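Local coordinates for hypothetical UPF0271 protein TTHB195 (Thermus thermophilus, PDB 2DFA), which probably serves as subunit A of an ATP-hydrolysing 5-oxoprolinase, which cleaves 5-oxoproline to L-glutamate in complex with its PxpB and PxpC partners, at residues M1-N6 with D218-H223; P26-A31 with H55-G60; P140-P145 with R159-A164. One frame throughout, in Å; residues are numbered along the deposited sequence. Where two conformers were deposited one is given.

The chain opens with the strand 2-9, whose partner in contact 1, 219-222, arrives only after some two hundred residues, so this contact closes almost the whole fold into one long loop. Contacts 2 and 3 are nested inside it and follow one another in series, each closing a short beta-alpha-beta unit: 30-34 and 58-62 around helix 42-54, then 141-143 and 160-164 around helix 148-155. All three belong to one parallel sheet. Strand 30-34 lies beside 2-9, and 160-164 beside 219-222, which makes contact 1 the bridge between the two units. Contacts 2 and 3 do not touch, their centres being about 17 Å apart.

Contact 1: residues M1-N6 with D218-H223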
ATOM      1  N   MET A   1      22.133  41.050   0.890  1.00 59.57           N
ATOM      2  CA  MET A   1      21.055  40.309   1.608  1.00 60.02           C
ATOM      3  C   MET A   1      20.974  38.878   1.079  1.00 57.98           C
ATOM      4  O   MET A   1      21.388  38.603  -0.051  1.00 56.74           O
ATOM      5  CB  MET A   1      19.716  41.024   1.413  1.00 62.73           C
ATOM      6  CG  MET A   1      18.587  40.477   2.271  1.00 66.93           C
ATOM      7  SD  MET A   1      17.124  41.531   2.221  1.00 71.42           S
ATOM      8  CE  MET A   1      17.445  42.626   3.613  1.00 70.21           C
ATOM      9  N   LYS A   2      20.439  37.968   1.890  1.00 56.02           N
ATOM     10  CA  LYS A   2      20.337  36.569   1.483  1.00 52.99           C
ATOM     11  C   LYS A   2      18.940  35.978   1.654  1.00 50.30           C
ATOM     12  O   LYS A   2      18.129  36.467   2.437  1.00 48.30           O
ATOM     13  CB  LYS A   2      21.343  35.725   2.271  1.00 54.57           C
ATOM     14  CG  LYS A   2      20.956  35.473   3.717  1.00 57.97           C
ATOM     15  CD  LYS A   2      22.102  34.834   4.488  1.00 60.80           C
ATOM     16  CE  LYS A   2      21.638  34.271   5.826  1.00 62.93           C
ATOM     17  NZ  LYS A   2      20.804  33.040   5.657  1.00 63.17           N
ATOM     18  N   VAL A   3      18.666  34.918   0.905  1.00 47.29           N
ATOM     19  CA  VAL A   3      17.375  34.251   0.977  1.00 45.08           C
ATOM     20  C   VAL A   3      17.525  32.805   0.535  1.00 44.04           C
ATOM     21  O   VAL A   3      18.416  32.468  -0.248  1.00 44.50           O
ATOM     22  CB  VAL A   3      16.325  34.950   0.076  1.00 43.07           C
ATOM     23  CG1 VAL A   3      16.687  34.777  -1.382  1.00 43.38           C
ATOM     24  CG2 VAL A   3      14.931  34.385   0.351  1.00 43.82           C
ATOM     25  N   ASP A   4      16.652  31.947   1.044  1.00 42.24           N
ATOM     26  CA  ASP A   4      16.693  30.545   0.679  1.00 41.02           C
ATOM     27  C   ASP A   4      15.638  30.251  -0.382  1.00 39.95           C
ATOM     28  O   ASP A   4      14.525  30.773  -0.332  1.00 40.17           O
ATOM     29  CB  ASP A   4      16.455  29.672   1.919  1.00 41.05           C
ATOM     30  CG  ASP A   4      16.298  28.198   1.576  1.00 43.79           C
ATOM     31  OD1 ASP A   4      15.172  27.780   1.225  1.00 45.62           O
ATOM     32  OD2 ASP A   4      17.302  27.463   1.646  1.00 42.10           O
ATOM     33  N   LEU A   5      16.014  29.434  -1.356  1.00 39.82           N
ATOM     34  CA  LEU A   5      15.112  29.022  -2.420  1.00 41.27           C
ATOM     35  C   LEU A   5      14.863  27.539  -2.185  1.00 40.34           C
ATOM     36  O   LEU A   5      15.804  26.745  -2.194  1.00 39.46           O
ATOM     37  CB  LEU A   5      15.769  29.225  -3.789  1.00 42.13           C
ATOM     38  CG  LEU A   5      15.288  30.411  -4.632  1.00 45.77           C
ATOM     39  CD1 LEU A   5      13.891  30.122  -5.163  1.00 47.01           C
ATOM     40  CD2 LEU A   5      15.299  31.679  -3.798  1.00 44.53           C
ATOM     41  N   ASN A   6      13.604  27.162  -1.967  1.00 40.12           N
ATOM     42  CA  ASN A   6      13.291  25.762  -1.721  1.00 39.29           C
ATOM     43  C   ASN A   6      12.308  25.188  -2.735  1.00 37.77           C
ATOM     44  O   ASN A   6      11.482  25.902  -3.305  1.00 38.27           O
ATOM     45  CB  ASN A   6      12.742  25.581  -0.299  1.00 40.79           C
ATOM     46  CG  ASN A   6      11.244  25.826  -0.206  1.00 42.79           C
ATOM     47  OD1 ASN A   6      10.438  24.980  -0.600  1.00 41.00           O
ATOM     48  ND2 ASN A   6      10.866  26.989   0.314  1.00 45.14           N
ATOM     49  N   ASP A 218      11.796  34.221   4.463  1.00 47.53           N
ATOM     50  CA  ASP A 218      13.035  33.601   4.916  1.00 44.32           C
ATOM     51  C   ASP A 218      13.387  32.617   3.808  1.00 42.29           C
ATOM     52  O   ASP A 218      14.556  32.373   3.507  1.00 40.42           O
ATOM     53  CB  ASP A 218      12.834  32.851   6.238  1.00 46.28           C
ATOM     54  CG  ASP A 218      12.540  33.782   7.401  1.00 47.94           C
ATOM     55  OD1 ASP A 218      13.115  34.894   7.434  1.00 49.79           O
ATOM     56  OD2 ASP A 218      11.751  33.400   8.293  1.00 45.66           O
ATOM     57  N   THR A 219      12.348  32.066   3.188  1.00 40.38           N
ATOM     58  CA  THR A 219      12.529  31.121   2.098  1.00 38.97           C
ATOM     59  C   THR A 219      11.442  31.330   1.046  1.00 37.90           C
ATOM     60  O   THR A 219      10.319  31.714   1.369  1.00 38.81           O
ATOM     61  CB  THR A 219      12.488  29.652   2.612  1.00 38.46           C
ATOM     62  OG1 THR A 219      12.738  28.754   1.523  1.00 38.51           O
ATOM     63  CG2 THR A 219      11.132  29.337   3.224  1.00 36.19           C
ATOM     64  N   LEU A 220      11.796  31.092  -0.210  1.00 38.46           N
ATOM     65  CA  LEU A 220      10.870  31.234  -1.327  1.00 39.66           C
ATOM     66  C   LEU A 220      10.587  29.857  -1.921  1.00 41.67           C
ATOM     67  O   LEU A 220      11.510  29.154  -2.331  1.00 40.20           O
ATOM     68  CB  LEU A 220      11.481  32.125  -2.410  1.00 39.28           C
ATOM     69  CG  LEU A 220      11.800  33.579  -2.042  1.00 41.30           C
ATOM     70  CD1 LEU A 220      12.520  34.250  -3.207  1.00 41.38           C
ATOM     71  CD2 LEU A 220      10.517  34.317  -1.706  1.00 40.07           C
ATOM     72  N   CYS A 221       9.312  29.479  -1.978  1.00 44.83           N
ATOM     73  CA  CYS A 221       8.935  28.178  -2.525  1.00 49.44           C
ATOM     74  C   CYS A 221       8.772  28.199  -4.037  1.00 51.75           C
ATOM     75  O   CYS A 221       8.165  29.111  -4.593  1.00 53.45           O
ATOM     76  CB  CYS A 221       7.631  27.689  -1.895  1.00 51.95           C
ATOM     77  SG  CYS A 221       7.029  26.111  -2.575  1.00 56.74           S
ATOM     78  N   ILE A 222       9.319  27.180  -4.693  1.00 55.06           N
ATOM     79  CA  ILE A 222       9.229  27.049  -6.143  1.00 58.05           C
ATOM     80  C   ILE A 222       8.496  25.753  -6.481  1.00 60.18           C
ATOM     81  O   ILE A 222       8.787  24.704  -5.904  1.00 59.28           O
ATOM     82  CB  ILE A 222      10.624  26.992  -6.793  1.00 58.91           C
ATOM     83  CG1 ILE A 222      11.447  28.214  -6.377  1.00 59.61           C
ATOM     84  CG2 ILE A 222      10.487  26.920  -8.307  1.00 59.77           C
ATOM     85  CD1 ILE A 222      10.771  29.544  -6.660  1.00 59.25           C
ATOM     86  N   HIS A 223       7.546  25.830  -7.409  1.00 63.19           N
ATOM     87  CA  HIS A 223       6.774  24.660  -7.824  1.00 65.56           C
ATOM     88  C   HIS A 223       7.674  23.470  -8.148  1.00 65.83           C
ATOM     89  O   HIS A 223       7.413  22.346  -7.718  1.00 65.86           O
ATOM     90  CB  HIS A 223       5.919  25.001  -9.047  1.00 68.38           C
ATOM     91  CG  HIS A 223       4.498  25.339  -8.717  1.00 71.43           C
ATOM     92  ND1 HIS A 223       4.156  26.269  -7.757  1.00 72.71           N
ATOM     93  CD2 HIS A 223       3.332  24.874  -9.223  1.00 72.55           C
ATOM     94  CE1 HIS A 223       2.839  26.360  -7.686  1.00 72.96           C
ATOM     95  NE2 HIS A 223       2.315  25.525  -8.565  1.00 73.55           N
TER
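Asp4, Leu5 and Asn6 pair in parallel with Thr219, Leu220 and Cys221, the two short strand axes running at 25°. Four backbone bonds form the ladder: Leu220 N to Asp4 O (2.8 Å), Asn6 N to Leu220 O, Ile222 N to Asn6 O, and a longer one from Asp4 N to Asp218 O (3.3 Å). On the face carrying Asp4 and Asn6, two groups grip Thr219 OG1, set anti to its backbone N (chi1 -177°). It donates to the anti lone pair of Asp4 OD1 at 2.6 Å, the two side chains lying side by side, and accepts from Asn6 ND2 at 2.8 Å, almost in the amide plane. The Asn6 side chain crosses that of Thr219 at about a right angle; its ND2 also bonds Glu163 OE2, while OD1 accepts from Asn32 ND2 and Lys109 NZ. An alanine in place of Asn6 would probably leave Thr219 OG1 and Glu163 without this donor. On the opposite face Leu220 CD1 meets Leu5 CD2 at 3.8 Å, and Leu220 CG meets Val3 CG2 at 4.0 Å, beneath helices 189-201 and 229-241. Polar groups on one face and aliphatic ones under helices on the other fit the seven-stranded beta/alpha barrel of this superfamily.

Contact 2: residues P26-A31 with H55-G60; sequences PLVSSA and HGVAVG
Ala31 N reaches Ala58 O at 2.8 Å in the tight part, where Ser30 pairs in parallel with Ala58 and Ala31 with Val59. Gly60 N reaches Ala31 O at 2.9 Å, and Ala58 N binds Ser29 O. Val57 packs beside this ladder. Its CG1, anti to the backbone N (chi1 176°), lies against the peptide between Ser30 and Ala31 and meets Ala31 CB at 3.9 Å; Val28 CG2 lies 4.2 Å from Val57 CG1, and the carbonyl of Val28 faces Val57 CG2. Ser29 OG bonds Asp4 OD2 and Leu5 N; Ser30 OG reaches the same Asp4 OD2 in one conformer. Toward solvent the fit is looser. Pro26 CB comes obliquely to the ring of His55, 3.7 Å from CD2, with both residues exposed and His55 ND1 bonded to Leu51 O. Gly56 ends helix 42-54 in a Schellman motif, and there a water bridges the two loops that lead into the strands, donating to Ser29 O at 2.6 Å and to Gly56 O at 3.0 Å. Polar cohesion between the segments is thus main chain, with apolar packing by Val57 beside it and a water joining the loops just before the strands begin.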
ATOM      1  N   PRO A  26      20.189  22.112  -9.021  1.00 45.88           N
ATOM      2  CA  PRO A  26      21.272  23.081  -9.219  1.00 47.49           C
ATOM      3  C   PRO A  26      20.818  24.538  -9.081  1.00 48.03           C
ATOM      4  O   PRO A  26      21.639  25.457  -9.112  1.00 48.40           O
ATOM      5  CB  PRO A  26      21.770  22.751 -10.625  1.00 47.62           C
ATOM      6  CG  PRO A  26      20.517  22.310 -11.320  1.00 47.96           C
ATOM      7  CD  PRO A  26      19.859  21.421 -10.281  1.00 46.60           C
ATOM      8  N   LEU A  27      19.515  24.742  -8.910  1.00 46.77           N
ATOM      9  CA  LEU A  27      18.959  26.086  -8.790  1.00 45.47           C
ATOM     10  C   LEU A  27      18.519  26.487  -7.380  1.00 44.49           C
ATOM     11  O   LEU A  27      18.472  27.675  -7.056  1.00 44.41           O
ATOM     12  CB  LEU A  27      17.761  26.227  -9.730  1.00 45.90           C
ATOM     13  CG  LEU A  27      17.959  25.823 -11.191  1.00 47.76           C
ATOM     14  CD1 LEU A  27      16.620  25.858 -11.912  1.00 47.67           C
ATOM     15  CD2 LEU A  27      18.962  26.754 -11.857  1.00 47.14           C
ATOM     16  N   VAL A  28      18.192  25.508  -6.541  1.00 41.91           N
ATOM     17  CA  VAL A  28      17.719  25.813  -5.191  1.00 40.10           C
ATOM     18  C   VAL A  28      18.771  25.627  -4.112  1.00 38.95           C
ATOM     19  O   VAL A  28      19.790  24.976  -4.338  1.00 41.09           O
ATOM     20  CB  VAL A  28      16.489  24.941  -4.838  1.00 41.63           C
ATOM     21  CG1 VAL A  28      15.392  25.150  -5.871  1.00 41.60           C
ATOM     22  CG2 VAL A  28      16.882  23.477  -4.791  1.00 40.27           C
ATOM     23  N   SER A  29      18.528  26.203  -2.939  1.00 36.98           N
ATOM     24  CA  SER A  29      19.462  26.056  -1.832  1.00 36.23           C
ATOM     25  C   SER A  29      18.966  25.011  -0.832  1.00 35.36           C
ATOM     26  O   SER A  29      19.752  24.472  -0.066  1.00 33.48           O
ATOM     27  CB  SER A  29      19.708  27.399  -1.125  1.00 36.13           C
ATOM     28  OG  SER A  29      18.503  27.995  -0.680  1.00 38.06           O
ATOM     29  N   SER A  30      17.663  24.725  -0.842  1.00 35.88           N
ATOM     30  CA  SER A  30      17.097  23.717   0.056  1.00 34.71           C
ATOM     31  C   SER A  30      16.033  22.913  -0.689  1.00 34.13           C
ATOM     32  O   SER A  30      15.403  23.413  -1.618  1.00 32.82           O
ATOM     33  CB  SER A  30      16.472  24.354   1.312  1.00 34.83           C
ATOM     34  OG  SER A  30      17.450  24.902   2.181  0.50 36.16           O
ATOM     35  N   ALA A  31      15.851  21.661  -0.284  1.00 32.22           N
ATOM     36  CA  ALA A  31      14.856  20.801  -0.918  1.00 29.68           C
ATOM     37  C   ALA A  31      14.027  20.109   0.161  1.00 29.19           C
ATOM     38  O   ALA A  31      14.528  19.818   1.248  1.00 28.29           O
ATOM     39  CB  ALA A  31      15.543  19.769  -1.792  1.00 29.55           C
ATOM     40  N   HIS A  55      24.986  18.380  -5.181  1.00 43.07           N
ATOM     41  CA  HIS A  55      24.782  19.787  -5.510  1.00 43.12           C
ATOM     42  C   HIS A  55      24.844  20.735  -4.320  1.00 41.91           C
ATOM     43  O   HIS A  55      24.544  21.921  -4.457  1.00 42.18           O
ATOM     44  CB  HIS A  55      23.450  19.979  -6.240  1.00 45.23           C
ATOM     45  CG  HIS A  55      23.450  19.451  -7.639  1.00 48.32           C
ATOM     46  ND1 HIS A  55      23.294  18.114  -7.932  1.00 49.49           N
ATOM     47  CD2 HIS A  55      23.634  20.078  -8.826  1.00 49.32           C
ATOM     48  CE1 HIS A  55      23.381  17.938  -9.239  1.00 50.14           C
ATOM     49  NE2 HIS A  55      23.588  19.114  -9.805  1.00 52.01           N
ATOM     50  N   GLY A  56      25.229  20.221  -3.158  1.00 40.82           N
ATOM     51  CA  GLY A  56      25.318  21.060  -1.975  1.00 39.74           C
ATOM     52  C   GLY A  56      24.000  21.701  -1.569  1.00 39.65           C
ATOM     53  O   GLY A  56      23.974  22.840  -1.096  1.00 38.22           O
ATOM     54  N   VAL A  57      22.906  20.966  -1.756  1.00 38.11           N
ATOM     55  CA  VAL A  57      21.566  21.443  -1.409  1.00 36.63           C
ATOM     56  C   VAL A  57      21.186  20.915  -0.021  1.00 36.99           C
ATOM     57  O   VAL A  57      21.417  19.745   0.286  1.00 34.47           O
ATOM     58  CB  VAL A  57      20.527  20.939  -2.438  1.00 38.46           C
ATOM     59  CG1 VAL A  57      19.121  21.345  -2.015  1.00 36.14           C
ATOM     60  CG2 VAL A  57      20.849  21.504  -3.822  1.00 37.43           C
ATOM     61  N   ALA A  58      20.614  21.780   0.812  1.00 36.16           N
ATOM     62  CA  ALA A  58      20.204  21.390   2.161  1.00 35.59           C
ATOM     63  C   ALA A  58      18.932  20.555   2.057  1.00 34.50           C
ATOM     64  O   ALA A  58      18.022  20.904   1.316  1.00 35.50           O
ATOM     65  CB  ALA A  58      19.944  22.622   3.014  1.00 33.11           C
ATOM     66  N   VAL A  59      18.864  19.467   2.814  1.00 34.15           N
ATOM     67  CA  VAL A  59      17.696  18.596   2.752  1.00 31.58           C
ATOM     68  C   VAL A  59      16.804  18.666   3.985  1.00 31.34           C
ATOM     69  O   VAL A  59      17.276  18.596   5.118  1.00 32.21           O
ATOM     70  CB  VAL A  59      18.136  17.127   2.526  1.00 32.70           C
ATOM     71  CG1 VAL A  59      16.928  16.186   2.600  1.00 30.04           C
ATOM     72  CG2 VAL A  59      18.822  17.008   1.174  1.00 30.64           C
ATOM     73  N   GLY A  60      15.504  18.804   3.746  1.00 30.14           N
ATOM     74  CA  GLY A  60      14.539  18.851   4.829  1.00 29.57           C
ATOM     75  C   GLY A  60      13.474  17.801   4.548  1.00 30.49           C
ATOM     76  O   GLY A  60      13.366  17.319   3.419  1.00 28.95           O
TER
HETATM   77  O   HOH W   1      22.334  24.922   0.251  1.00 41.49           O

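Contact 3: residues P140-P145 with R159-A164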
ATOM      1  N   PRO A 140      14.217  23.483  12.508  1.00 33.42           N
ATOM      2  CA  PRO A 140      13.328  24.590  12.149  1.00 34.72           C
ATOM      3  C   PRO A 140      12.131  24.054  11.366  1.00 34.23           C
ATOM      4  O   PRO A 140      12.255  23.092  10.611  1.00 34.91           O
ATOM      5  CB  PRO A 140      14.219  25.488  11.299  1.00 33.96           C
ATOM      6  CG  PRO A 140      15.128  24.514  10.637  1.00 36.55           C
ATOM      7  CD  PRO A 140      15.476  23.552  11.746  1.00 34.60           C
ATOM      8  N   LEU A 141      10.975  24.665  11.569  1.00 33.33           N
ATOM      9  CA  LEU A 141       9.767  24.257  10.870  1.00 34.75           C
ATOM     10  C   LEU A 141       9.384  25.374   9.916  1.00 35.42           C
ATOM     11  O   LEU A 141       9.294  26.536  10.317  1.00 37.34           O
ATOM     12  CB  LEU A 141       8.636  24.008  11.877  1.00 35.64           C
ATOM     13  CG  LEU A 141       7.298  23.469  11.358  1.00 38.16           C
ATOM     14  CD1 LEU A 141       7.521  22.160  10.600  1.00 36.38           C
ATOM     15  CD2 LEU A 141       6.355  23.253  12.537  1.00 36.11           C
ATOM     16  N   VAL A 142       9.195  25.026   8.648  1.00 35.07           N
ATOM     17  CA  VAL A 142       8.803  25.992   7.628  1.00 35.38           C
ATOM     18  C   VAL A 142       7.290  26.153   7.715  1.00 37.44           C
ATOM     19  O   VAL A 142       6.551  25.166   7.682  1.00 37.54           O
ATOM     20  CB  VAL A 142       9.200  25.493   6.216  1.00 35.71           C
ATOM     21  CG1 VAL A 142       8.690  26.453   5.144  1.00 34.48           C
ATOM     22  CG2 VAL A 142      10.708  25.362   6.133  1.00 34.34           C
ATOM     23  N   VAL A 143       6.829  27.394   7.828  1.00 37.19           N
ATOM     24  CA  VAL A 143       5.400  27.649   7.952  1.00 40.77           C
ATOM     25  C   VAL A 143       4.913  28.805   7.094  1.00 43.06           C
ATOM     26  O   VAL A 143       5.705  29.568   6.537  1.00 43.46           O
ATOM     27  CB  VAL A 143       5.017  27.978   9.412  1.00 40.00           C
ATOM     28  CG1 VAL A 143       5.652  26.985  10.363  1.00 39.40           C
ATOM     29  CG2 VAL A 143       5.458  29.393   9.756  1.00 40.42           C
ATOM     30  N   LEU A 144       3.593  28.918   6.993  1.00 46.46           N
ATOM     31  CA  LEU A 144       2.967  30.007   6.255  1.00 48.38           C
ATOM     32  C   LEU A 144       2.713  31.085   7.296  1.00 48.14           C
ATOM     33  O   LEU A 144       2.036  30.843   8.296  1.00 47.08           O
ATOM     34  CB  LEU A 144       1.637  29.566   5.641  1.00 50.17           C
ATOM     35  CG  LEU A 144       1.622  29.371   4.124  1.00 52.68           C
ATOM     36  CD1 LEU A 144       0.200  29.069   3.666  1.00 54.55           C
ATOM     37  CD2 LEU A 144       2.136  30.629   3.442  1.00 53.72           C
ATOM     38  N   PRO A 145       3.261  32.287   7.082  1.00 49.24           N
ATOM     39  CA  PRO A 145       3.068  33.380   8.040  1.00 49.18           C
ATOM     40  C   PRO A 145       1.607  33.790   8.224  1.00 48.30           C
ATOM     41  O   PRO A 145       0.816  33.759   7.279  1.00 48.27           O
ATOM     42  CB  PRO A 145       3.930  34.501   7.459  1.00 48.70           C
ATOM     43  CG  PRO A 145       3.860  34.238   5.979  1.00 48.80           C
ATOM     44  CD  PRO A 145       4.034  32.741   5.911  1.00 49.32           C
ATOM     45  N   ARG A 159      11.818  26.735  16.386  1.00 39.79           N
ATOM     46  CA  ARG A 159      12.285  27.853  15.582  1.00 40.02           C
ATOM     47  C   ARG A 159      11.420  27.780  14.329  1.00 40.42           C
ATOM     48  O   ARG A 159      11.235  26.696  13.764  1.00 39.69           O
ATOM     49  CB  ARG A 159      13.747  27.669  15.189  1.00 40.07           C
ATOM     50  CG  ARG A 159      14.195  28.604  14.080  1.00 42.71           C
ATOM     51  CD  ARG A 159      15.590  28.250  13.594  1.00 44.11           C
ATOM     52  NE  ARG A 159      15.938  28.986  12.383  1.00 44.53           N
ATOM     53  CZ  ARG A 159      16.917  28.638  11.556  1.00 46.08           C
ATOM     54  NH1 ARG A 159      17.650  27.562  11.811  1.00 45.37           N
ATOM     55  NH2 ARG A 159      17.151  29.353  10.463  1.00 43.40           N
ATOM     56  N   VAL A 160      10.888  28.916  13.893  1.00 39.66           N
ATOM     57  CA  VAL A 160      10.042  28.929  12.705  1.00 40.69           C
ATOM     58  C   VAL A 160      10.681  29.680  11.544  1.00 41.06           C
ATOM     59  O   VAL A 160      11.368  30.678  11.741  1.00 40.29           O
ATOM     60  CB  VAL A 160       8.661  29.552  13.016  1.00 41.41           C
ATOM     61  CG1 VAL A 160       7.974  28.764  14.120  0.50 41.52           C
ATOM     62  CG2 VAL A 160       8.823  31.010  13.412  0.50 40.97           C
ATOM     63  N   VAL A 161      10.451  29.178  10.336  1.00 39.86           N
ATOM     64  CA  VAL A 161      10.981  29.776   9.114  1.00 40.72           C
ATOM     65  C   VAL A 161       9.801  30.193   8.241  1.00 40.39           C
ATOM     66  O   VAL A 161       8.965  29.361   7.886  1.00 40.22           O
ATOM     67  CB  VAL A 161      11.852  28.764   8.331  1.00 40.79           C
ATOM     68  CG1 VAL A 161      12.380  29.403   7.064  1.00 39.66           C
ATOM     69  CG2 VAL A 161      13.001  28.281   9.201  1.00 40.64           C
ATOM     70  N   LEU A 162       9.737  31.478   7.897  1.00 40.32           N
ATOM     71  CA  LEU A 162       8.642  32.003   7.087  1.00 39.87           C
ATOM     72  C   LEU A 162       8.811  31.816   5.589  1.00 40.16           C
ATOM     73  O   LEU A 162       9.802  32.242   4.995  1.00 39.57           O
ATOM     74  CB  LEU A 162       8.424  33.484   7.405  1.00 42.11           C
ATOM     75  CG  LEU A 162       8.149  33.773   8.884  1.00 43.35           C
ATOM     76  CD1 LEU A 162       7.819  35.250   9.064  1.00 46.04           C
ATOM     77  CD2 LEU A 162       6.988  32.907   9.370  1.00 44.83           C
ATOM     78  N   GLU A 163       7.813  31.186   4.979  1.00 39.53           N
ATOM     79  CA  GLU A 163       7.824  30.905   3.552  1.00 39.90           C
ATOM     80  C   GLU A 163       6.941  31.854   2.750  1.00 39.33           C
ATOM     81  O   GLU A 163       5.864  32.252   3.198  1.00 39.50           O
ATOM     82  CB  GLU A 163       7.378  29.458   3.323  1.00 42.13           C
ATOM     83  CG  GLU A 163       7.229  29.055   1.878  1.00 45.22           C
ATOM     84  CD  GLU A 163       7.014  27.559   1.725  1.00 47.58           C
ATOM     85  OE1 GLU A 163       6.085  27.015   2.362  1.00 47.21           O
ATOM     86  OE2 GLU A 163       7.778  26.929   0.963  1.00 47.17           O
ATOM     87  N   ALA A 164       7.416  32.220   1.565  1.00 39.33           N
ATOM     88  CA  ALA A 164       6.681  33.105   0.665  1.00 40.12           C
ATOM     89  C   ALA A 164       6.624  32.406  -0.686  1.00 40.25           C
ATOM     90  O   ALA A 164       7.493  31.588  -1.007  1.00 40.78           O
ATOM     91  CB  ALA A 164       7.394  34.458   0.541  1.00 39.87           C
TER
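Val161 O takes one N-H, from Val143 N at 2.9 Å, and a weaker C-H contact from Val142 CA at 3.4 Å, both on the neighbouring strand. Arg159 O likewise accepts a bond from Leu141 N and a C-H contact from Pro140 CA, while Leu141 O and Val143 O accept from Val161 N and Glu163 N. The result is a parallel ladder of four bonds between axes inclined at 34°. Pro145 has no N-H to continue it, and its ring carbon CD instead lies 3.3 Å from Glu163 O.

At the opening end Pro140 and Arg159 lie side by side. The chain of Arg159 runs extended from CG to NE beside the proline ring, and Pro140 CB lies over one face of the guanidinium, 3.8 Å from Arg159 CD. The same Pro140 CB touches Val161 CG2 at 3.7 Å, while Arg159 NH2 bonds the carbonyl of Phe250. On the face of Leu141 and Val143, Leu162 CD2 is shared between Val143 CG2 and Pro145 CB, 3.9 Å from each. Tyr149 and Ala153 of helix 148-155 cover this side, completing the beta-alpha-beta unit.

On the other face Val142 CG1 rests against the buried Glu163, 3.8 Å from its CB. Glu163 CG is anti to the backbone N (chi1 175°) and the chain runs on extended, with Glu163 OE1 still beside Val142 CG1, 3.9 Å away. OE2 forms a salt bridge with Lys109 and also accepts from Asn6. Tyr115 also touches the side chain. The contact is backbone and hydrocarbon throughout, except for one buried acidic group, whose hydrocarbon part lies against Val142 and whose OE2 is met by Lys109 and Asn6.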